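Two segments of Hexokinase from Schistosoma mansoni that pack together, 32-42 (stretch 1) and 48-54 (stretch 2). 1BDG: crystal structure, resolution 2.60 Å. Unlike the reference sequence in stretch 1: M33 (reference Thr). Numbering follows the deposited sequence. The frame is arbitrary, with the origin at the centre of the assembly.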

# COMPACT_ATOMS: atom_id res chain seq x y z
N ARG A 32 12.70 0.01 16.30
CA ARG A 32 13.56 0.71 15.34
C ARG A 32 12.70 1.64 14.47
O ARG A 32 13.06 2.79 14.22
CB ARG A 32 14.30 -0.31 14.44
CG ARG A 32 15.51 -0.95 15.08
CD ARG A 32 15.99 -2.18 14.34
NE ARG A 32 17.13 -2.79 15.01
CZ ARG A 32 18.40 -2.68 14.61
NH1 ARG A 32 18.71 -2.00 13.51
NH2 ARG A 32 19.39 -3.18 15.37
N MET A 33 11.54 1.14 14.04
CA MET A 33 10.62 1.92 13.22
C MET A 33 10.27 3.22 13.94
O MET A 33 10.52 4.31 13.42
CB MET A 33 9.36 1.10 12.91
CG MET A 33 8.35 1.82 12.03
SD MET A 33 6.90 0.79 11.58
CE MET A 33 7.69 -0.28 10.38
N GLY A 34 9.73 3.11 15.15
CA GLY A 34 9.38 4.28 15.93
C GLY A 34 10.57 5.20 16.06
O GLY A 34 10.43 6.42 15.99
N GLU A 35 11.76 4.64 16.21
CA GLU A 35 12.97 5.45 16.31
C GLU A 35 13.11 6.31 15.04
O GLU A 35 13.46 7.48 15.13
CB GLU A 35 14.22 4.56 16.53
CG GLU A 35 14.29 3.81 17.89
CD GLU A 35 15.25 2.58 17.90
OE1 GLU A 35 16.33 2.62 17.27
OE2 GLU A 35 14.92 1.55 18.54
N SER A 36 12.79 5.74 13.86
CA SER A 36 12.90 6.46 12.58
C SER A 36 11.85 7.53 12.35
O SER A 36 12.17 8.59 11.82
CB SER A 36 12.85 5.51 11.39
OG SER A 36 13.82 4.50 11.52
N MET A 37 10.60 7.26 12.70
CA MET A 37 9.54 8.23 12.52
C MET A 37 9.81 9.53 13.29
O MET A 37 9.67 10.62 12.73
CB MET A 37 8.19 7.65 12.93
CG MET A 37 7.69 6.54 12.06
SD MET A 37 6.09 5.96 12.61
CE MET A 37 5.63 4.87 11.30
N ARG A 38 10.22 9.42 14.56
CA ARG A 38 10.50 10.65 15.31
C ARG A 38 11.70 11.40 14.73
O ARG A 38 11.78 12.62 14.82
CB ARG A 38 10.62 10.42 16.82
CG ARG A 38 11.77 9.58 17.31
CD ARG A 38 12.40 10.22 18.54
NE ARG A 38 13.62 10.93 18.19
CZ ARG A 38 14.85 10.54 18.53
NH1 ARG A 38 15.02 9.42 19.25
NH2 ARG A 38 15.91 11.28 18.20
N LEU A 39 12.63 10.67 14.10
CA LEU A 39 13.78 11.30 13.45
C LEU A 39 13.32 12.03 12.19
O LEU A 39 13.85 13.09 11.86
CB LEU A 39 14.83 10.26 13.04
CG LEU A 39 15.80 9.65 14.04
CD1 LEU A 39 16.73 8.70 13.29
CD2 LEU A 39 16.62 10.72 14.75
N GLY A 40 12.34 11.45 11.48
CA GLY A 40 11.83 12.05 10.25
C GLY A 40 11.02 13.33 10.45
O GLY A 40 10.86 14.12 9.52
N LEU A 41 10.47 13.50 11.65
CA LEU A 41 9.68 14.69 11.98
C LEU A 41 10.63 15.83 12.35
O LEU A 41 10.25 17.00 12.33
CB LEU A 41 8.71 14.40 13.14
CG LEU A 41 7.70 13.26 12.90
CD1 LEU A 41 7.19 12.73 14.19
CD2 LEU A 41 6.55 13.70 12.03
N GLN A 42 11.87 15.47 12.64
CA GLN A 42 12.89 16.44 13.00
C GLN A 42 13.62 16.95 11.76
O GLN A 42 14.03 16.17 10.89
CB GLN A 42 13.90 15.82 13.96
CG GLN A 42 13.40 15.43 15.34
CD GLN A 42 14.54 15.37 16.35
OE1 GLN A 42 14.59 16.17 17.28
NE2 GLN A 42 15.49 14.47 16.14
N LYS A 48 18.24 12.04 6.94
CA LYS A 48 19.10 10.91 7.22
C LYS A 48 18.26 9.75 7.74
O LYS A 48 18.79 8.82 8.35
CB LYS A 48 20.19 11.29 8.22
N SER A 49 16.94 9.84 7.52
CA SER A 49 16.01 8.81 7.94
C SER A 49 15.28 8.25 6.74
O SER A 49 14.98 8.99 5.79
CB SER A 49 14.97 9.36 8.90
OG SER A 49 13.88 8.46 9.00
N SER A 50 14.95 6.97 6.79
CA SER A 50 14.24 6.35 5.69
C SER A 50 12.76 6.69 5.76
O SER A 50 12.10 6.79 4.71
CB SER A 50 14.47 4.85 5.67
OG SER A 50 14.12 4.26 6.90
N ILE A 51 12.24 6.91 6.96
CA ILE A 51 10.82 7.26 7.09
C ILE A 51 10.62 8.77 7.02
O ILE A 51 10.74 9.47 8.03
CB ILE A 51 10.16 6.63 8.33
CG1 ILE A 51 10.19 5.11 8.18
CG2 ILE A 51 8.74 7.15 8.49
CD1 ILE A 51 9.40 4.35 9.22
N LYS A 52 10.25 9.22 5.83
CA LYS A 52 10.07 10.64 5.50
C LYS A 52 9.07 11.51 6.24
O LYS A 52 9.26 12.72 6.29
CB LYS A 52 9.86 10.81 4.01
CG LYS A 52 11.05 10.34 3.21
CD LYS A 52 12.26 11.17 3.54
CE LYS A 52 13.51 10.35 3.50
NZ LYS A 52 14.63 11.14 4.07
N MET A 53 7.97 10.91 6.71
CA MET A 53 6.94 11.62 7.48
C MET A 53 6.44 12.90 6.82
O MET A 53 6.29 13.92 7.50
CB MET A 53 7.46 11.99 8.87
CG MET A 53 8.03 10.84 9.67
SD MET A 53 6.80 9.67 10.14
CE MET A 53 6.47 10.22 11.69
N PHE A 54 6.11 12.83 5.53
CA PHE A 54 5.64 14.01 4.81
C PHE A 54 4.32 14.57 5.34
O PHE A 54 3.30 13.87 5.33
CB PHE A 54 5.42 13.70 3.32
CG PHE A 54 6.62 13.17 2.61
CD1 PHE A 54 7.67 14.01 2.28
CD2 PHE A 54 6.67 11.84 2.21
CE1 PHE A 54 8.76 13.53 1.54
CE2 PHE A 54 7.74 11.36 1.49
CZ PHE A 54 8.79 12.21 1.15
O HOH W 1 8.26 15.58 8.59

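Most of stretch 1 is helix, continuing from earlier in the chain, and the second, which has almost no regular secondary structure, runs across one face of it. The two backbones come close at two points: the CA of M37 lies 5.7 Å from the CA of I51, and the CA of G40 lies 5.3 Å from the CA of K52. Together the stretches bury 437 Å², mostly through apolar side chains, with a few polar contacts among them.

At the start of stretch 2, K48 is modelled only as far as CB and makes no contact with the helix. S49 is the first residue to engage. Its CB points toward the helix and sits 4.2 Å from L39 CB, while its hydroxyl approaches the backbone: S49 OG lies 3.3 Å from S36 O, a weak hydrogen bond, and one that is not settled, because the same proton has another acceptor within reach. S36 O is already the acceptor for G40 N at 2.9 Å in the regular helical pattern, so the serine adds to a carbonyl that is in use. The same hydroxyl accepts a weak bond from I51 N, with I51 N to S49 OG at 3.0 Å. S50 makes no contact with the helix, and its hydroxyl is bonded elsewhere in the structure.

The CA-to-CB bond of I51 points toward the helix, and its side chain lies against it. Its CD1 reaches M33 CG at 3.9 Å and its CG2 reaches M37 CG at 3.8 Å, so the isoleucine packs against two methionines one helical turn apart, with I51 CD1 also 4.0 Å from M37 CG. M33 differs from the reference sequence, where the residue is threonine; here its side chain, t at chi1 and chi2, supplies the methylene that meets CD1. The backbone of I51 contributes as well, for G40 CA approaches I51 O at 3.6 Å with an angle of 155° at the hydrogen, a CA-H...O contact. The lack of a side chain at G40 allows this approach: a CB in the ideal position would stand 2.2 Å from I51 O and 2.9 Å from M53 CG, clashing with both.

K52 turns its CB away from the helix, although its backbone remains near G40. Its amine folds back along its own stretch, where K52 NZ donates to S49 O at 2.8 Å.

M53 has the largest area covered across the contact. Its phi and psi of 51° and 48° are left-handed, and its CB points toward the helix. With chi1 and chi2 both m and chi3 off the wells at -97°, the side chain brings its terminal methyl to two helix residues: M53 CE is 3.3 Å from M37 CB, a tight approach, and 3.5 Å from L41 CG. A water joins the backbones nearby, donating to G40 O at 3.1 Å and to M53 O at 2.8 Å from its oxygen. At F54 the CB points away, and the contact ends.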